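Local coordinates for protein bifunctional cytochrome P450/NADPH--P450 reductase (Deinococcus aerius, PDB 7F3H) that probably hydroxylates organic substrates with molecular oxygen at a heme iron, drawing electrons from NADPH through a fused reductase, at residues Leu423-Tyr434 / Pro446-Arg456. Sequence-based numbering, arbitrary orientation.
Sequences LQKFALSDPYDY and PEDFALRVRER
Val-453 packs against Phe-426 and Leu-428 where strand 426-429, leaving the long helix 408-425, runs antiparallel to strand 450-455 (152° between axes) in the small C-terminal sheet of the cytochrome P450 fold. Strand 142-143 completes that sheet on the far side of 450-455. Backbone hydrogen bonds fix the pairing: Ala-427 N to Arg-454 O (2.8 Å), Arg-454 N back to Ala-427 O, Arg-452 N to Ser-429 O and, at the helix end, Arg-456 N to Lys-425 O.

The tight side faces the helices. Val-453 CG2 sits over one face of the Phe-426 ring, 4.1 Å from its centroid, while Lys-425 CB covers the opposite face; from helix 113-137, Val-131 touches Phe-426 and Trp-134 touches Val-453. Farther along, Tyr-434 and Phe-449 form an offset stack, planes 27° apart.

The face carrying Ala-427, Ser-429, Arg-452 and exposed Arg-454 is looser and polar. Pro-431 CG lies over one guanidinium face of Arg-452, 3.7 Å from NE, which salt-bridges Asp-141. Lys-425 NZ bridges Glu-455 OE1 (2.8 Å) and also Glu-135. Arg-456, paired with Asp-298, bends at chi3, and its NH1 hydrogen-bonds Leu-423 O (2.9 Å), the oxygen lying 33° out of the guanidinium plane.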
ATOM      1  N   LEU A 423      -0.994 -14.985 -15.314  1.00 28.53           N
ATOM      2  CA  LEU A 423      -0.002 -15.942 -15.762  1.00 28.25           C
ATOM      3  C   LEU A 423      -0.672 -17.157 -16.375  1.00 30.50           C
ATOM      4  O   LEU A 423      -0.086 -17.804 -17.252  1.00 27.58           O
ATOM      5  CB  LEU A 423       0.924 -16.327 -14.609  1.00 30.65           C
ATOM      6  CG  LEU A 423       1.851 -15.237 -14.022  1.00 28.95           C
ATOM      7  CD1 LEU A 423       2.741 -15.853 -12.967  1.00 25.77           C
ATOM      8  CD2 LEU A 423       2.713 -14.516 -15.059  1.00 21.69           C
ATOM      9  N   GLN A 424      -1.923 -17.437 -15.991  1.00 31.61           N
ATOM     10  CA  GLN A 424      -2.668 -18.464 -16.703  1.00 35.01           C
ATOM     11  C   GLN A 424      -2.817 -18.109 -18.177  1.00 33.52           C
ATOM     12  O   GLN A 424      -2.555 -18.942 -19.053  1.00 32.60           O
ATOM     13  CB  GLN A 424      -4.036 -18.685 -16.055  1.00 33.37           C
ATOM     14  CG  GLN A 424      -4.760 -19.887 -16.694  1.00 29.09           C
ATOM     15  CD  GLN A 424      -6.245 -19.954 -16.398  1.00 33.27           C
ATOM     16  OE1 GLN A 424      -6.873 -19.002 -15.894  1.00 32.09           O
ATOM     17  NE2 GLN A 424      -6.819 -21.102 -16.694  1.00 34.30           N
ATOM     18  N   LYS A 425      -3.205 -16.861 -18.474  1.00 32.59           N
ATOM     19  CA  LYS A 425      -3.501 -16.521 -19.870  1.00 29.86           C
ATOM     20  C   LYS A 425      -2.282 -16.064 -20.668  1.00 27.16           C
ATOM     21  O   LYS A 425      -2.172 -16.370 -21.852  1.00 30.61           O
ATOM     22  CB  LYS A 425      -4.575 -15.437 -19.946  1.00 36.88           C
ATOM     23  CG  LYS A 425      -5.472 -15.500 -21.176  1.00 39.76           C
ATOM     24  CD  LYS A 425      -6.615 -16.461 -20.894  1.00 47.15           C
ATOM     25  CE  LYS A 425      -7.715 -16.394 -21.962  1.00 56.94           C
ATOM     26  NZ  LYS A 425      -7.340 -16.541 -23.402  1.00 56.59           N
ATOM     27  N   PHE A 426      -1.361 -15.328 -20.062  1.00 32.29           N
ATOM     28  CA  PHE A 426      -0.484 -14.451 -20.842  1.00 32.71           C
ATOM     29  C   PHE A 426       0.985 -14.829 -20.725  1.00 29.63           C
ATOM     30  O   PHE A 426       1.483 -15.100 -19.625  1.00 25.60           O
ATOM     31  CB  PHE A 426      -0.723 -13.000 -20.415  1.00 25.12           C
ATOM     32  CG  PHE A 426      -2.094 -12.507 -20.796  1.00 28.39           C
ATOM     33  CD1 PHE A 426      -2.579 -12.718 -22.090  1.00 28.28           C
ATOM     34  CD2 PHE A 426      -2.916 -11.880 -19.869  1.00 25.77           C
ATOM     35  CE1 PHE A 426      -3.849 -12.284 -22.454  1.00 28.03           C
ATOM     36  CE2 PHE A 426      -4.178 -11.431 -20.224  1.00 23.13           C
ATOM     37  CZ  PHE A 426      -4.651 -11.636 -21.518  1.00 27.40           C
ATOM     38  N   ALA A 427       1.654 -14.863 -21.878  1.00 30.57           N
ATOM     39  CA  ALA A 427       3.104 -14.750 -21.982  1.00 30.58           C
ATOM     40  C   ALA A 427       3.496 -13.279 -21.868  1.00 29.52           C
ATOM     41  O   ALA A 427       3.068 -12.456 -22.688  1.00 30.27           O
ATOM     42  CB  ALA A 427       3.590 -15.317 -23.310  1.00 25.13           C
ATOM     43  N   LEU A 428       4.335 -12.976 -20.868  1.00 28.77           N
ATOM     44  CA  LEU A 428       4.829 -11.634 -20.589  1.00 24.51           C
ATOM     45  C   LEU A 428       6.033 -11.315 -21.464  1.00 28.18           C
ATOM     46  O   LEU A 428       6.839 -12.200 -21.789  1.00 29.54           O
ATOM     47  CB  LEU A 428       5.235 -11.523 -19.116  1.00 23.00           C
ATOM     48  CG  LEU A 428       4.180 -11.757 -18.015  1.00 30.67           C
ATOM     49  CD1 LEU A 428       4.612 -11.117 -16.666  1.00 22.62           C
ATOM     50  CD2 LEU A 428       2.742 -11.275 -18.431  1.00 21.32           C
ATOM     51  N   SER A 429       6.147 -10.050 -21.856  1.00 24.60           N
ATOM     52  CA  SER A 429       7.151  -9.611 -22.805  1.00 24.05           C
ATOM     53  C   SER A 429       7.527  -8.156 -22.498  1.00 28.75           C
ATOM     54  O   SER A 429       6.672  -7.342 -22.110  1.00 23.01           O
ATOM     55  CB  SER A 429       6.592  -9.796 -24.218  1.00 31.21           C
ATOM     56  OG  SER A 429       7.380  -9.168 -25.190  1.00 40.47           O
ATOM     57  N   ASP A 430       8.820  -7.846 -22.645  1.00 29.11           N
ATOM     58  CA  ASP A 430       9.399  -6.545 -22.297  1.00 27.56           C
ATOM     59  C   ASP A 430      10.006  -5.900 -23.535  1.00 25.85           C
ATOM     60  O   ASP A 430      11.183  -6.128 -23.839  1.00 30.40           O
ATOM     61  CB  ASP A 430      10.450  -6.745 -21.202  1.00 28.91           C
ATOM     62  CG  ASP A 430      11.151  -5.462 -20.797  1.00 27.72           C
ATOM     63  OD1 ASP A 430      10.742  -4.366 -21.245  1.00 25.30           O
ATOM     64  OD2 ASP A 430      12.113  -5.566 -20.006  1.00 27.59           O
ATOM     65  N   PRO A 431       9.244  -5.109 -24.302  1.00 32.70           N
ATOM     66  CA  PRO A 431       9.761  -4.629 -25.601  1.00 28.01           C
ATOM     67  C   PRO A 431      10.676  -3.426 -25.527  1.00 28.59           C
ATOM     68  O   PRO A 431      11.276  -3.083 -26.552  1.00 32.96           O
ATOM     69  CB  PRO A 431       8.484  -4.262 -26.379  1.00 35.06           C
ATOM     70  CG  PRO A 431       7.562  -3.781 -25.328  1.00 34.34           C
ATOM     71  CD  PRO A 431       7.853  -4.659 -24.079  1.00 33.23           C
ATOM     72  N   TYR A 432      10.724  -2.694 -24.410  1.00 32.21           N
ATOM     73  CA  TYR A 432      11.460  -1.437 -24.355  1.00 29.82           C
ATOM     74  C   TYR A 432      12.646  -1.458 -23.399  1.00 28.50           C
ATOM     75  O   TYR A 432      13.233  -0.400 -23.146  1.00 31.30           O
ATOM     76  CB  TYR A 432      10.533  -0.280 -23.974  1.00 32.25           C
ATOM     77  CG  TYR A 432       9.334  -0.098 -24.882  1.00 27.29           C
ATOM     78  CD1 TYR A 432       9.433  -0.296 -26.252  1.00 33.35           C
ATOM     79  CD2 TYR A 432       8.096   0.246 -24.353  1.00 29.67           C
ATOM     80  CE1 TYR A 432       8.322  -0.150 -27.081  1.00 31.52           C
ATOM     81  CE2 TYR A 432       6.990   0.404 -25.158  1.00 35.56           C
ATOM     82  CZ  TYR A 432       7.113   0.204 -26.521  1.00 33.59           C
ATOM     83  OH  TYR A 432       6.011   0.355 -27.302  1.00 43.36           O
ATOM     84  N   ASP A 433      13.007  -2.613 -22.844  1.00 26.73           N
ATOM     85  CA  ASP A 433      14.052  -2.671 -21.831  1.00 29.46           C
ATOM     86  C   ASP A 433      13.716  -1.723 -20.680  1.00 30.45           C
ATOM     87  O   ASP A 433      14.448  -0.776 -20.393  1.00 29.84           O
ATOM     88  CB  ASP A 433      15.419  -2.327 -22.431  1.00 26.28           C
ATOM     89  CG  ASP A 433      15.796  -3.217 -23.590  1.00 28.40           C
ATOM     90  OD1 ASP A 433      15.327  -4.385 -23.662  1.00 28.51           O
ATOM     91  OD2 ASP A 433      16.590  -2.739 -24.424  1.00 28.41           O
ATOM     92  N   TYR A 434      12.549  -1.946 -20.065  1.00 28.58           N
ATOM     93  CA  TYR A 434      12.045  -1.001 -19.066  1.00 29.15           C
ATOM     94  C   TYR A 434      13.142  -0.669 -18.053  1.00 31.39           C
ATOM     95  O   TYR A 434      13.779  -1.568 -17.493  1.00 30.18           O
ATOM     96  CB  TYR A 434      10.800  -1.567 -18.351  1.00 25.45           C
ATOM     97  CG  TYR A 434      10.365  -0.670 -17.217  1.00 31.06           C
ATOM     98  CD1 TYR A 434       9.984   0.656 -17.453  1.00 27.37           C
ATOM     99  CD2 TYR A 434      10.392  -1.117 -15.904  1.00 27.73           C
ATOM    100  CE1 TYR A 434       9.620   1.469 -16.415  1.00 28.52           C
ATOM    101  CE2 TYR A 434      10.027  -0.305 -14.863  1.00 25.79           C
ATOM    102  CZ  TYR A 434       9.653   0.986 -15.109  1.00 29.33           C
ATOM    103  OH  TYR A 434       9.287   1.778 -14.033  1.00 31.01           O
ATOM    104  N   PRO A 446       6.098   1.912  -9.787  1.00 29.74           N
ATOM    105  CA  PRO A 446       6.824   2.013 -11.066  1.00 33.25           C
ATOM    106  C   PRO A 446       6.038   2.848 -12.060  1.00 34.63           C
ATOM    107  O   PRO A 446       4.814   2.745 -12.133  1.00 34.83           O
ATOM    108  CB  PRO A 446       6.991   0.556 -11.530  1.00 32.97           C
ATOM    109  CG  PRO A 446       6.202  -0.274 -10.680  1.00 28.83           C
ATOM    110  CD  PRO A 446       5.673   0.521  -9.507  1.00 36.62           C
ATOM    111  N   GLU A 447       6.734   3.775 -12.718  1.00 36.54           N
ATOM    112  CA  GLU A 447       6.102   4.730 -13.615  1.00 36.10           C
ATOM    113  C   GLU A 447       6.550   4.436 -15.041  1.00 30.91           C
ATOM    114  O   GLU A 447       7.677   3.985 -15.258  1.00 33.12           O
ATOM    115  CB  GLU A 447       6.477   6.147 -13.183  1.00 38.39           C
ATOM    116  CG  GLU A 447       5.473   7.221 -13.533  1.00 42.69           C
ATOM    117  CD  GLU A 447       5.948   8.584 -13.087  1.00 53.52           C
ATOM    118  OE1 GLU A 447       7.168   8.716 -12.857  1.00 56.98           O
ATOM    119  OE2 GLU A 447       5.111   9.485 -12.864  1.00 57.07           O
ATOM    120  N   ASP A 448       5.663   4.670 -16.013  1.00 27.53           N
ATOM    121  CA  ASP A 448       5.995   4.533 -17.437  1.00 28.62           C
ATOM    122  C   ASP A 448       6.480   3.121 -17.769  1.00 33.11           C
ATOM    123  O   ASP A 448       7.319   2.922 -18.665  1.00 26.29           O
ATOM    124  CB  ASP A 448       7.043   5.573 -17.865  1.00 38.29           C
ATOM    125  CG  ASP A 448       6.682   6.976 -17.417  1.00 43.00           C
ATOM    126  OD1 ASP A 448       5.492   7.350 -17.558  1.00 41.50           O
ATOM    127  OD2 ASP A 448       7.582   7.682 -16.889  1.00 45.00           O
ATOM    128  N   PHE A 449       5.932   2.146 -17.047  1.00 30.58           N
ATOM    129  CA  PHE A 449       6.240   0.729 -17.195  1.00 29.14           C
ATOM    130  C   PHE A 449       5.248   0.122 -18.188  1.00 27.46           C
ATOM    131  O   PHE A 449       4.057   0.006 -17.904  1.00 33.80           O
ATOM    132  CB  PHE A 449       6.168   0.059 -15.818  1.00 30.58           C
ATOM    133  CG  PHE A 449       6.380  -1.447 -15.814  1.00 30.76           C
ATOM    134  CD1 PHE A 449       7.120  -2.096 -16.815  1.00 28.87           C
ATOM    135  CD2 PHE A 449       5.878  -2.213 -14.757  1.00 25.67           C
ATOM    136  CE1 PHE A 449       7.335  -3.525 -16.773  1.00 27.77           C
ATOM    137  CE2 PHE A 449       6.101  -3.607 -14.708  1.00 25.12           C
ATOM    138  CZ  PHE A 449       6.825  -4.262 -15.732  1.00 23.48           C
ATOM    139  N   ALA A 450       5.723  -0.207 -19.373  1.00 28.51           N
ATOM    140  CA  ALA A 450       4.925  -0.887 -20.376  1.00 32.11           C
ATOM    141  C   ALA A 450       5.441  -2.317 -20.559  1.00 30.29           C
ATOM    142  O   ALA A 450       6.652  -2.548 -20.571  1.00 30.07           O
ATOM    143  CB  ALA A 450       4.982  -0.120 -21.709  1.00 22.18           C
ATOM    144  N   LEU A 451       4.523  -3.268 -20.728  1.00 26.42           N
ATOM    145  CA  LEU A 451       4.876  -4.592 -21.221  1.00 30.34           C
ATOM    146  C   LEU A 451       3.901  -4.989 -22.320  1.00 31.64           C
ATOM    147  O   LEU A 451       2.951  -4.259 -22.625  1.00 31.36           O
ATOM    148  CB  LEU A 451       4.895  -5.643 -20.094  1.00 30.60           C
ATOM    149  CG  LEU A 451       3.687  -5.855 -19.185  1.00 32.25           C
ATOM    150  CD1 LEU A 451       2.608  -6.692 -19.885  1.00 31.06           C
ATOM    151  CD2 LEU A 451       4.144  -6.513 -17.892  1.00 27.54           C
ATOM    152  N   ARG A 452       4.182  -6.133 -22.959  1.00 29.81           N
ATOM    153  CA  ARG A 452       3.292  -6.732 -23.946  1.00 27.64           C
ATOM    154  C   ARG A 452       2.932  -8.163 -23.557  1.00 28.09           C
ATOM    155  O   ARG A 452       3.729  -8.873 -22.939  1.00 27.86           O
ATOM    156  CB  ARG A 452       3.922  -6.690 -25.329  1.00 29.15           C
ATOM    157  CG  ARG A 452       3.561  -5.403 -26.045  1.00 34.07           C
ATOM    158  CD  ARG A 452       4.417  -5.176 -27.269  1.00 39.99           C
ATOM    159  NE  ARG A 452       4.579  -3.749 -27.475  1.00 34.02           N
ATOM    160  CZ  ARG A 452       5.385  -3.216 -28.376  1.00 39.17           C
ATOM    161  NH1 ARG A 452       6.102  -3.993 -29.179  1.00 43.84           N
ATOM    162  NH2 ARG A 452       5.482  -1.899 -28.468  1.00 39.00           N
ATOM    163  N   VAL A 453       1.706  -8.587 -23.887  1.00 27.98           N
ATOM    164  CA  VAL A 453       1.259  -9.932 -23.523  1.00 28.38           C
ATOM    165  C   VAL A 453       0.739 -10.666 -24.754  1.00 37.26           C
ATOM    166  O   VAL A 453       0.203 -10.062 -25.695  1.00 34.22           O
ATOM    167  CB  VAL A 453       0.178  -9.942 -22.412  1.00 26.90           C
ATOM    168  CG1 VAL A 453       0.740  -9.419 -21.125  1.00 31.86           C
ATOM    169  CG2 VAL A 453      -1.058  -9.166 -22.810  1.00 23.60           C
ATOM    170  N   ARG A 454       0.899 -11.996 -24.735  1.00 34.29           N
ATOM    171  CA  ARG A 454       0.352 -12.828 -25.799  1.00 32.78           C
ATOM    172  C   ARG A 454      -0.297 -14.070 -25.194  1.00 38.67           C
ATOM    173  O   ARG A 454       0.258 -14.690 -24.281  1.00 38.26           O
ATOM    174  CB  ARG A 454       1.451 -13.214 -26.808  1.00 33.17           C
ATOM    175  CG  ARG A 454       0.944 -13.876 -28.083  1.00 44.15           C
ATOM    176  CD  ARG A 454       1.909 -14.947 -28.643  1.00 49.23           C
ATOM    177  NE  ARG A 454       2.503 -15.767 -27.585  1.00 49.48           N
ATOM    178  CZ  ARG A 454       3.713 -16.318 -27.654  1.00 57.83           C
ATOM    179  NH1 ARG A 454       4.503 -16.052 -28.705  1.00 45.44           N
ATOM    180  NH2 ARG A 454       4.169 -17.043 -26.615  1.00 54.09           N
ATOM    181  N   GLU A 455      -1.476 -14.438 -25.704  1.00 42.42           N
ATOM    182  CA  GLU A 455      -2.146 -15.655 -25.243  1.00 41.15           C
ATOM    183  C   GLU A 455      -1.188 -16.847 -25.243  1.00 37.57           C
ATOM    184  O   GLU A 455      -0.534 -17.131 -26.248  1.00 38.77           O
ATOM    185  CB  GLU A 455      -3.346 -15.956 -26.142  1.00 39.79           C
ATOM    186  CG  GLU A 455      -4.670 -15.441 -25.609  1.00 48.23           C
ATOM    187  CD  GLU A 455      -5.823 -15.649 -26.591  1.00 58.75           C
ATOM    188  OE1 GLU A 455      -6.923 -16.025 -26.133  1.00 62.89           O
ATOM    189  OE2 GLU A 455      -5.627 -15.445 -27.819  1.00 56.01           O
ATOM    190  N   ARG A 456      -1.114 -17.546 -24.112  1.00 34.94           N
ATOM    191  CA  ARG A 456      -0.355 -18.785 -24.072  1.00 34.66           C
ATOM    192  C   ARG A 456      -1.056 -19.859 -24.898  1.00 36.69           C
ATOM    193  O   ARG A 456      -2.267 -20.074 -24.770  1.00 36.95           O
ATOM    194  CB  ARG A 456      -0.165 -19.243 -22.626  1.00 31.81           C
ATOM    195  CG  ARG A 456       0.708 -18.298 -21.812  1.00 32.82           C
ATOM    196  CD  ARG A 456       0.736 -18.684 -20.357  1.00 30.51           C
ATOM    197  NE  ARG A 456       1.569 -19.864 -20.150  1.00 38.64           N
ATOM    198  CZ  ARG A 456       1.442 -20.720 -19.135  1.00 39.45           C
ATOM    199  NH1 ARG A 456       0.509 -20.530 -18.200  1.00 30.93           N
ATOM    200  NH2 ARG A 456       2.267 -21.764 -19.057  1.00 37.37           N
TER
HETATM  201  O   HOH W   1       8.891  -2.684 -21.883  1.00 27.21           O